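PDB 4OHN: ABC transporter substrate-binding protein from Streptococcus pneumoniae, which binds histidine in a pocket between its two lobes and probably delivers such amino acids to an ABC importer in the cell membrane. Local coordinates for residues Leu146-Val150 / Ala151-Ala155; Lys214-Thr217 / Thr218-Lys221; Glu238-Gln241 / Lys242-Glu246. All coordinates share one frame; numbering follows the deposited sequence. Where two conformers were deposited one is given.

Interaction 1 of 3, residues Leu146-Val150 / Ala151-Ala155; sequences LKNIV and ANKEA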
ATOM      1  N   LEU A 146     -20.087   3.438   4.064  1.00 16.72           N
ATOM      2  CA  LEU A 146     -20.022   2.793   5.366  1.00 15.78           C
ATOM      3  C   LEU A 146     -20.195   3.750   6.528  1.00 13.60           C
ATOM      4  O   LEU A 146     -20.763   3.373   7.522  1.00 14.50           O
ATOM      5  CB  LEU A 146     -18.700   2.049   5.557  1.00 15.93           C
ATOM      6  CG  LEU A 146     -18.621   0.685   4.905  1.00 17.54           C
ATOM      7  CD1 LEU A 146     -17.174   0.256   4.793  1.00 16.69           C
ATOM      8  CD2 LEU A 146     -19.432  -0.331   5.677  1.00 18.69           C
ATOM      9  N   LYS A 147     -19.638   4.897   6.580  0.63 14.01           N
ATOM     10  CA  LYS A 147     -19.600   5.710   7.762  0.63 14.56           C
ATOM     11  C   LYS A 147     -20.973   5.994   8.312  0.63 17.38           C
ATOM     12  O   LYS A 147     -21.163   5.946   9.496  0.63 16.16           O
ATOM     13  CB  LYS A 147     -18.880   7.023   7.458  0.63 13.66           C
ATOM     14  CG  LYS A 147     -18.729   7.935   8.663  0.63 19.97           C
ATOM     15  CD  LYS A 147     -17.904   9.176   8.384  0.63 19.80           C
ATOM     16  CE  LYS A 147     -17.850  10.052   9.623  0.63 16.92           C
ATOM     17  NZ  LYS A 147     -17.141  11.333   9.395  0.63 24.92           N
ATOM     18  N   ASN A 148     -21.879   6.245   7.560  1.00 14.52           N
ATOM     19  CA  ASN A 148     -23.234   6.595   7.967  1.00 15.10           C
ATOM     20  C   ASN A 148     -23.958   5.461   8.665  1.00 18.52           C
ATOM     21  O   ASN A 148     -24.823   5.700   9.479  1.00 23.75           O
ATOM     22  CB  ASN A 148     -24.069   7.176   6.825  1.00 17.82           C
ATOM     23  CG  ASN A 148     -23.662   8.580   6.480  1.00 23.96           C
ATOM     24  OD1 ASN A 148     -22.929   9.201   7.205  1.00 24.18           O
ATOM     25  ND2 ASN A 148     -24.119   9.063   5.359  1.00 27.84           N
ATOM     26  N   ILE A 149     -23.622   4.228   8.325  1.00 15.91           N
ATOM     27  CA  ILE A 149     -24.307   3.084   8.908  1.00 20.86           C
ATOM     28  C   ILE A 149     -23.596   2.264   9.979  1.00 14.04           C
ATOM     29  O   ILE A 149     -24.233   1.592  10.740  1.00 16.66           O
ATOM     30  CB  ILE A 149     -24.809   2.151   7.810  1.00 20.55           C
ATOM     31  CG1 ILE A 149     -23.646   1.546   7.015  1.00 15.62           C
ATOM     32  CG2 ILE A 149     -25.755   2.927   6.901  1.00 23.56           C
ATOM     33  CD1 ILE A 149     -24.066   0.409   6.112  1.00 32.71           C
ATOM     34  N   VAL A 150     -22.275   2.339  10.050  1.00 14.07           N
ATOM     35  CA  VAL A 150     -21.553   1.577  11.058  1.00 14.12           C
ATOM     36  C   VAL A 150     -21.724   2.173  12.448  1.00 12.39           C
ATOM     37  O   VAL A 150     -22.067   3.326  12.580  1.00 15.01           O
ATOM     38  CB  VAL A 150     -20.047   1.439  10.745  1.00 11.58           C
ATOM     39  CG1 VAL A 150     -19.833   0.727   9.424  1.00 11.80           C
ATOM     40  CG2 VAL A 150     -19.334   2.781  10.760  1.00 13.41           C
ATOM     41  N   ALA A 151     -21.492   1.371  13.472  1.00 13.49           N
ATOM     42  CA  ALA A 151     -21.620   1.842  14.846  1.00 12.83           C
ATOM     43  C   ALA A 151     -20.801   3.110  15.061  1.00 13.59           C
ATOM     44  O   ALA A 151     -19.637   3.190  14.649  1.00 14.11           O
ATOM     45  CB  ALA A 151     -21.169   0.755  15.803  1.00 18.09           C
ATOM     46  N   ASN A 152     -21.425   4.102  15.695  1.00 15.12           N
ATOM     47  CA  ASN A 152     -20.793   5.377  16.046  1.00 15.50           C
ATOM     48  C   ASN A 152     -20.308   6.246  14.878  1.00 14.75           C
ATOM     49  O   ASN A 152     -19.687   7.286  15.096  1.00 15.19           O
ATOM     50  CB  ASN A 152     -19.652   5.147  17.039  1.00 16.24           C
ATOM     51  CG  ASN A 152     -20.102   4.383  18.253  1.00 23.97           C
ATOM     52  OD1 ASN A 152     -21.051   4.775  18.921  1.00 27.21           O
ATOM     53  ND2 ASN A 152     -19.449   3.260  18.522  1.00 24.79           N
ATOM     54  N   LYS A 153     -20.632   5.856  13.651  1.00 13.98           N
ATOM     55  CA  LYS A 153     -20.183   6.583  12.471  1.00 13.69           C
ATOM     56  C   LYS A 153     -18.680   6.829  12.524  1.00 12.84           C
ATOM     57  O   LYS A 153     -18.184   7.891  12.167  1.00 15.17           O
ATOM     58  CB  LYS A 153     -20.944   7.908  12.326  1.00 16.33           C
ATOM     59  CG  LYS A 153     -22.432   7.725  12.130  1.00 21.12           C
ATOM     60  CD  LYS A 153     -23.107   9.060  11.788  1.00 24.67           C
ATOM     61  CE  LYS A 153     -24.547   8.888  11.328  1.00 51.99           C
ATOM     62  NZ  LYS A 153     -25.442   8.421  12.419  1.00 65.01           N
ATOM     63  N   GLU A 154     -17.953   5.806  12.946  1.00 11.81           N
ATOM     64  CA  GLU A 154     -16.511   5.876  13.158  1.00 13.01           C
ATOM     65  C   GLU A 154     -15.854   4.580  12.750  1.00 11.67           C
ATOM     66  O   GLU A 154     -16.532   3.564  12.593  1.00 13.12           O
ATOM     67  CB  GLU A 154     -16.215   6.039  14.649  1.00 15.33           C
ATOM     68  CG  GLU A 154     -16.492   7.332  15.194  1.00 21.32           C
ATOM     69  CD  GLU A 154     -16.410   7.348  16.717  1.00 20.30           C
ATOM     70  OE1 GLU A 154     -16.137   6.297  17.367  1.00 23.36           O
ATOM     71  OE2 GLU A 154     -16.647   8.430  17.224  1.00 19.84           O
ATOM     72  N   ALA A 155     -14.541   4.592  12.571  1.00 11.81           N
ATOM     73  CA  ALA A 155     -13.751   3.377  12.496  1.00 10.45           C
ATOM     74  C   ALA A 155     -12.769   3.355  13.647  1.00  9.44           C
ATOM     75  O   ALA A 155     -12.118   4.369  13.942  1.00 10.95           O
ATOM     76  CB  ALA A 155     -13.000   3.321  11.165  1.00 13.51           C
TER

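Interaction 2 of 3, residues Lys214-Thr217 / Thr218-Lys221; sequences KEDT and TLVK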
ATOM      1  N   LYS A 214       7.521  16.841  -4.317  1.00 15.23           N
ATOM      2  CA  LYS A 214       7.125  17.456  -5.584  1.00 15.40           C
ATOM      3  C   LYS A 214       8.302  17.939  -6.414  1.00 16.86           C
ATOM      4  O   LYS A 214       8.275  17.861  -7.643  1.00 17.43           O
ATOM      5  CB  LYS A 214       6.146  18.601  -5.333  1.00 19.50           C
ATOM      6  CG  LYS A 214       4.803  18.099  -4.865  1.00 21.99           C
ATOM      7  CD  LYS A 214       3.781  19.207  -4.847  1.00 26.16           C
ATOM      8  CE  LYS A 214       2.388  18.649  -4.689  1.00 34.22           C
ATOM      9  NZ  LYS A 214       1.368  19.728  -4.730  1.00 58.11           N
ATOM     10  N   GLU A 215       9.351  18.424  -5.761  1.00 14.14           N
ATOM     11  CA  GLU A 215      10.475  18.996  -6.466  1.00 15.57           C
ATOM     12  C   GLU A 215      11.405  17.966  -7.107  1.00 13.51           C
ATOM     13  O   GLU A 215      12.244  18.323  -7.941  1.00 14.47           O
ATOM     14  CB  GLU A 215      11.285  19.869  -5.502  1.00 18.86           C
ATOM     15  CG  GLU A 215      10.475  21.001  -4.803  1.00 33.92           C
ATOM     16  CD  GLU A 215       9.395  20.535  -3.772  1.00 89.60           C
ATOM     17  OE1 GLU A 215       9.530  19.491  -3.058  1.00 24.19           O
ATOM     18  OE2 GLU A 215       8.380  21.258  -3.670  1.00 50.18           O
ATOM     19  N   ASP A 216      11.275  16.701  -6.710  1.00 13.11           N
ATOM     20  CA  ASP A 216      12.138  15.631  -7.211  1.00 11.68           C
ATOM     21  C   ASP A 216      11.658  15.092  -8.585  1.00 12.75           C
ATOM     22  O   ASP A 216      11.382  13.882  -8.764  1.00 11.83           O
ATOM     23  CB  ASP A 216      12.244  14.529  -6.153  1.00 12.76           C
ATOM     24  CG  ASP A 216      13.636  14.403  -5.537  1.00 12.07           C
ATOM     25  OD1 ASP A 216      14.648  14.717  -6.195  1.00 13.18           O
ATOM     26  OD2 ASP A 216      13.736  13.920  -4.381  1.00 14.70           O
ATOM     27  N   THR A 217      11.590  15.995  -9.562  1.00 14.11           N
ATOM     28  CA  THR A 217      10.970  15.681 -10.842  1.00 13.71           C
ATOM     29  C   THR A 217      11.812  14.733 -11.688  1.00 13.18           C
ATOM     30  O   THR A 217      11.280  13.867 -12.392  1.00 12.70           O
ATOM     31  CB  THR A 217      10.655  16.960 -11.638  1.00 16.74           C
ATOM     32  OG1 THR A 217      11.852  17.731 -11.772  1.00 18.70           O
ATOM     33  CG2 THR A 217       9.624  17.797 -10.922  1.00 18.15           C
ATOM     34  N   THR A 218      13.122  14.868 -11.622  1.00 12.28           N
ATOM     35  CA  THR A 218      13.984  14.003 -12.407  1.00 11.71           C
ATOM     36  C   THR A 218      13.906  12.561 -11.893  1.00 11.08           C
ATOM     37  O   THR A 218      13.817  11.620 -12.670  1.00 11.03           O
ATOM     38  CB  THR A 218      15.419  14.498 -12.372  1.00 12.77           C
ATOM     39  OG1 THR A 218      15.467  15.801 -12.945  1.00 16.24           O
ATOM     40  CG2 THR A 218      16.317  13.600 -13.180  1.00 12.89           C
ATOM     41  N   LEU A 219      13.941  12.392 -10.580  1.00 11.34           N
ATOM     42  CA  LEU A 219      13.775  11.088  -9.943  1.00 10.91           C
ATOM     43  C   LEU A 219      12.516  10.367 -10.435  1.00 10.31           C
ATOM     44  O   LEU A 219      12.564   9.185 -10.766  1.00 10.69           O
ATOM     45  CB  LEU A 219      13.757  11.296  -8.424  1.00 11.55           C
ATOM     46  CG  LEU A 219      13.411  10.087  -7.574  1.00 11.32           C
ATOM     47  CD1 LEU A 219      14.393   8.939  -7.806  1.00 12.37           C
ATOM     48  CD2 LEU A 219      13.375  10.492  -6.121  1.00 12.22           C
ATOM     49  N   VAL A 220      11.397  11.080 -10.527  1.00 10.58           N
ATOM     50  CA  VAL A 220      10.155  10.476 -10.995  1.00 11.23           C
ATOM     51  C   VAL A 220      10.293   9.981 -12.441  1.00 11.12           C
ATOM     52  O   VAL A 220       9.867   8.863 -12.771  1.00 11.99           O
ATOM     53  CB  VAL A 220       8.986  11.453 -10.826  1.00 13.81           C
ATOM     54  CG1 VAL A 220       7.755  10.976 -11.614  1.00 15.54           C
ATOM     55  CG2 VAL A 220       8.652  11.603  -9.346  1.00 13.72           C
ATOM     56  N   LYS A 221      10.894  10.793 -13.300  0.54 10.07           N
ATOM     57  CA  LYS A 221      11.157  10.380 -14.679  0.54 10.71           C
ATOM     58  C   LYS A 221      12.019   9.136 -14.733  0.54 10.45           C
ATOM     59  O   LYS A 221      11.764   8.229 -15.520  0.54  9.58           O
ATOM     60  CB  LYS A 221      11.848  11.490 -15.467  0.54 15.68           C
ATOM     61  CG  LYS A 221      10.999  12.696 -15.673  0.54 10.86           C
ATOM     62  CD  LYS A 221      11.687  13.708 -16.565  0.54 21.65           C
ATOM     63  CE  LYS A 221      10.854  14.962 -16.710  0.54 29.09           C
ATOM     64  NZ  LYS A 221      10.984  15.833 -15.513  0.54 27.42           N
TER
HETATM   65  O   HOH W   1      14.990  14.468  -8.858  1.00 13.53           O

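Interaction 3 of 3, residues Glu238-Gln241 / Lys242-Glu246; sequences EISQ and KWFGE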
ATOM      1  N   GLU A 238       8.288 -11.413 -14.021  1.00 12.96           N
ATOM      2  CA  GLU A 238       8.853 -12.353 -13.061  1.00 14.81           C
ATOM      3  C   GLU A 238       8.439 -11.970 -11.636  1.00 14.25           C
ATOM      4  O   GLU A 238       8.007 -12.820 -10.860  1.00 15.58           O
ATOM      5  CB  GLU A 238      10.369 -12.354 -13.202  1.00 16.95           C
ATOM      6  CG  GLU A 238      11.138 -13.169 -12.171  1.00 21.49           C
ATOM      7  CD  GLU A 238      12.633 -12.893 -12.236  1.00 57.29           C
ATOM      8  OE1 GLU A 238      13.118 -12.470 -13.307  1.00 51.80           O
ATOM      9  OE2 GLU A 238      13.319 -13.092 -11.215  1.00 44.51           O
ATOM     10  N   ILE A 239       8.586 -10.700 -11.277  1.00 12.12           N
ATOM     11  CA  ILE A 239       8.247 -10.237  -9.928  1.00 11.49           C
ATOM     12  C   ILE A 239       6.742 -10.396  -9.673  1.00 11.82           C
ATOM     13  O   ILE A 239       6.317 -10.840  -8.599  1.00 12.35           O
ATOM     14  CB  ILE A 239       8.697  -8.784  -9.733  1.00 12.27           C
ATOM     15  CG1 ILE A 239      10.229  -8.673  -9.829  1.00 13.27           C
ATOM     16  CG2 ILE A 239       8.237  -8.261  -8.393  1.00 13.65           C
ATOM     17  CD1 ILE A 239      10.731  -7.239  -9.939  1.00 13.75           C
ATOM     18  N   SER A 240       5.940 -10.073 -10.679  1.00 13.17           N
ATOM     19  CA  SER A 240       4.495 -10.180 -10.571  1.00 13.06           C
ATOM     20  C   SER A 240       4.049 -11.624 -10.329  1.00 16.57           C
ATOM     21  O   SER A 240       3.198 -11.903  -9.472  1.00 16.65           O
ATOM     22  CB  SER A 240       3.861  -9.577 -11.834  1.00 18.63           C
ATOM     23  OG  SER A 240       2.452  -9.532 -11.750  1.00 21.83           O
ATOM     24  N   GLN A 241       4.638 -12.555 -11.073  0.56 15.28           N
ATOM     25  CA  GLN A 241       4.288 -13.960 -10.924  0.56 16.63           C
ATOM     26  C   GLN A 241       4.703 -14.473  -9.559  0.56 18.41           C
ATOM     27  O   GLN A 241       3.988 -15.270  -8.942  0.56 25.13           O
ATOM     28  CB  GLN A 241       4.951 -14.808 -12.013  0.56 23.16           C
ATOM     29  CG  GLN A 241       4.319 -14.660 -13.393  0.56 34.90           C
ATOM     30  CD  GLN A 241       2.888 -15.168 -13.444  0.56 29.78           C
ATOM     31  OE1 GLN A 241       2.528 -16.121 -12.750  0.56 48.26           O
ATOM     32  NE2 GLN A 241       2.064 -14.530 -14.264  0.56 23.07           N
ATOM     33  N   LYS A 242       5.855 -14.012  -9.090  1.00 15.95           N
ATOM     34  CA  LYS A 242       6.396 -14.449  -7.813  1.00 17.55           C
ATOM     35  C   LYS A 242       5.439 -14.104  -6.679  1.00 17.55           C
ATOM     36  O   LYS A 242       5.179 -14.939  -5.816  1.00 19.21           O
ATOM     37  CB  LYS A 242       7.762 -13.803  -7.584  1.00 15.90           C
ATOM     38  CG  LYS A 242       8.366 -14.044  -6.215  1.00 16.68           C
ATOM     39  CD  LYS A 242       9.721 -13.383  -6.107  1.00 17.00           C
ATOM     40  CE  LYS A 242      10.259 -13.432  -4.691  1.00 18.01           C
ATOM     41  NZ  LYS A 242      11.528 -12.656  -4.597  1.00 19.49           N
ATOM     42  N   TRP A 243       4.899 -12.887  -6.673  1.00 15.31           N
ATOM     43  CA  TRP A 243       4.086 -12.424  -5.552  1.00 16.44           C
ATOM     44  C   TRP A 243       2.578 -12.610  -5.742  1.00 20.65           C
ATOM     45  O   TRP A 243       1.853 -12.743  -4.745  1.00 20.41           O
ATOM     46  CB  TRP A 243       4.430 -10.954  -5.242  1.00 15.17           C
ATOM     47  CG  TRP A 243       5.833 -10.849  -4.737  1.00 12.73           C
ATOM     48  CD1 TRP A 243       6.937 -10.419  -5.430  1.00 12.40           C
ATOM     49  CD2 TRP A 243       6.294 -11.241  -3.443  1.00 13.15           C
ATOM     50  NE1 TRP A 243       8.053 -10.512  -4.643  1.00 12.81           N
ATOM     51  CE2 TRP A 243       7.686 -11.022  -3.418  1.00 12.84           C
ATOM     52  CE3 TRP A 243       5.660 -11.762  -2.293  1.00 13.94           C
ATOM     53  CZ2 TRP A 243       8.457 -11.296  -2.294  1.00 13.53           C
ATOM     54  CZ3 TRP A 243       6.436 -12.049  -1.172  1.00 14.37           C
ATOM     55  CH2 TRP A 243       7.820 -11.794  -1.181  1.00 14.10           C
ATOM     56  N   PHE A 244       2.105 -12.637  -6.991  1.00 21.46           N
ATOM     57  CA  PHE A 244       0.664 -12.630  -7.280  1.00 22.25           C
ATOM     58  C   PHE A 244       0.144 -13.799  -8.095  1.00 26.70           C
ATOM     59  O   PHE A 244      -1.063 -14.002  -8.163  1.00 29.22           O
ATOM     60  CB  PHE A 244       0.289 -11.338  -7.987  1.00 23.13           C
ATOM     61  CG  PHE A 244       0.499 -10.137  -7.150  1.00 21.11           C
ATOM     62  CD1 PHE A 244      -0.287  -9.943  -6.032  1.00 24.74           C
ATOM     63  CD2 PHE A 244       1.491  -9.231  -7.431  1.00 20.57           C
ATOM     64  CE1 PHE A 244      -0.105  -8.852  -5.233  1.00 27.26           C
ATOM     65  CE2 PHE A 244       1.682  -8.130  -6.623  1.00 26.37           C
ATOM     66  CZ  PHE A 244       0.867  -7.949  -5.515  1.00 22.52           C
ATOM     67  N   GLY A 245       1.033 -14.556  -8.720  1.00 25.29           N
ATOM     68  CA  GLY A 245       0.609 -15.645  -9.592  1.00 29.26           C
ATOM     69  C   GLY A 245      -0.137 -15.177 -10.831  1.00 49.80           C
ATOM     70  O   GLY A 245      -0.876 -15.951 -11.437  1.00 34.02           O
ATOM     71  N   GLU A 246       0.058 -13.915 -11.212  1.00 28.03           N
ATOM     72  CA  GLU A 246      -0.614 -13.340 -12.372  1.00 37.05           C
ATOM     73  C   GLU A 246       0.159 -12.111 -12.796  1.00 33.86           C
ATOM     74  O   GLU A 246       1.022 -11.652 -12.062  1.00 25.19           O
ATOM     75  CB  GLU A 246      -2.053 -12.933 -12.036  1.00 36.27           C
ATOM     76  CG  GLU A 246      -2.161 -11.776 -11.028  1.00 50.28           C
ATOM     77  CD  GLU A 246      -3.573 -11.230 -10.890  1.00 73.76           C
ATOM     78  OE1 GLU A 246      -4.313 -11.206 -11.897  1.00 74.69           O
ATOM     79  OE2 GLU A 246      -3.942 -10.817  -9.770  1.00 77.42           O
TER

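Interaction 1 of 3, residues Leu146-Val150 / Ala151-Ala155
The flat groups here are peptides: Lys153 N approaches Val150 O from above the carbonyl plane, 42° out of it, while the carbonyl of Lys153 has the methylene chain of Lys147 running along its oxygen. The bond from Lys153 N to Val150 O, 3.1 Å long, closes a type II beta turn over Val150-Lys153, with Ala151 and Asn152 at its corners and Asn152 at positive phi. Lys153 also has a left-handed backbone, and the chain thus swings round into strand 155-158. The turn belongs to the beta-alpha-beta crossover in which helix 134-141 joins the parallel strands 127-130 and 155-158.

Just before the turn, Leu146 O receives both Ile149 N and Val150 N, one oxygen tying down two successive peptides. Each lysine then lays its methylenes along a carbonyl oxygen of the other segment. Lys147 leaves with CG anti to its backbone N (chi1 -177°) and is fully extended, which lays CE 3.4 Å from Lys153 O before NZ reaches a salt bridge with Glu140 on helix 134-141. In return, Lys153 turns its backbone to Lys147: a CA-H...O contact joins Lys153 CA to Lys147 O at 3.2 Å, and Lys153 CG lies 3.4 Å from that same Lys147 O. Farther out, the chain of Lys153 passes beside the next carbonyl, with its CE 3.7 Å from Asn148 O, and bends only at its last torsion. The inner side is apolar, where Val150 rests on Leu127 of strand 127-130. One branch of this valine faces the outgoing chain, Val150 CG2 coming to 3.4 Å from Glu154 O.

Interaction 2 of 3, residues Lys214-Thr217 / Thr218-Lys221
Asp216 and Leu219 cross obliquely where the chain enters helix 217-232, and the leucine methyl CD2 lies over one face of the Asp216 carboxylate, 4.0 Å from Asp216 CG. Asp216 occupies the N-cap position, yet its carboxylate makes no direct capping bond. Its first torsion, -112°, falls between the staggered positions and sets the carboxylate under Leu219 CD2, with OD1 a water's distance from Leu219 N. One water bridges the two: it donates to Asp216 OD1 at 2.7 Å and accepts from Leu219 N at 2.9 Å, so the aspartate reaches the helix start through one intermediary. The backbone is bent just here, for Asp216 is the centre of an inverse gamma turn, marked by a weak bond from Thr217 N to Glu215 O.

Val220 lays CG2 3.6 Å from Asp216 O, beside the weak backbone bond from Val220 N to the same oxygen. Lys221 N makes a firmer bond of 3.2 Å to Thr217 O, straight to within 14° at the hydrogen. The lysine chain also doubles back on this threonine: in the conformer given, its final bend (chi4 79°) brings Lys221 NZ back to 3.7 Å from Thr217 O.

The carboxylate is also engaged beyond the turn, with OD1 accepting from Asn10 N and OD2 bonded to Tyr14 OH. Leu219 meanwhile packs on Trp11 and Tyr14, and Thr218 OG1 is hydrogen-bonded to Asp9 OD2, so the junction moors the N-terminal helix 11-17 and the residues before it. With a peptide N-H, a tyrosine hydroxyl and a water around it, the Asp216 carboxylate probably stays ionised although buried, and its negative charge beside the start of a helix would suit the helix dipole.

Interaction 3 of 3, residues Glu238-Gln241 / Lys242-Glu246
Helical backbone bonds run from Lys242 N to Glu238 O, Trp243 N to Ile239 O and Phe244 N to Ser240 O, the last at 2.8 Å, before Gly245 takes positive phi and ends the helix. Gly245 N still reaches Gln241 O at 3.0 Å, but from above the carbonyl plane. The chain folding back is then caught by a side chain. Ser240 points OG anti to its own N (chi1 -175°) and gives a hydrogen bond to Glu246 O of 2.6 Å, in the carbonyl plane and on a lone pair; Val248 N bonds to the same hydroxyl. Gln241 bends at chi2 (-65°) and, in the conformer given, its amide lies over one face of the Gly245-Glu246 peptide, tilted against it, with NE2 3.4 Å from Glu246 C.

Helix 235-244 packs against helix 43-53 in the two-lobed fold of family 3 solute-binding proteins. The indole of Trp243 carries Lys242 CG over one face, 3.9 Å above the plane, while its edge faces back along the helix, Trp243 CD1 lying 3.3 Å from Ile239 O and 3.9 Å from Ile239 CG2. Asp46 OD2 takes both the Trp243 NE1 hydrogen bond and the Lys242 NZ salt bridge. Phe244 meets the ring of Phe43 with planes at about 55°, and the side chain of Phe244 is about 12 Å from the bound histidine.

None of the three contacts touches another. Interaction 1 lies at the surface, about 36 Å between centres from interaction 3 and across the centre of the chain from it; interactions 2 and 3 are both partly buried. These last two sit on consecutive helices, 217-232 and 235-244, one at a start and the other at an end, whereas interaction 1 is a loop leading into a strand. The chemistry follows these places. In the loop, carbonyls meet lysine methylenes. At the helix start, a water and a buried carboxylate serve the first turn, and at the helix end, a serine hydroxyl holds the exit, while aromatic rings pack the helix against helix 43-53.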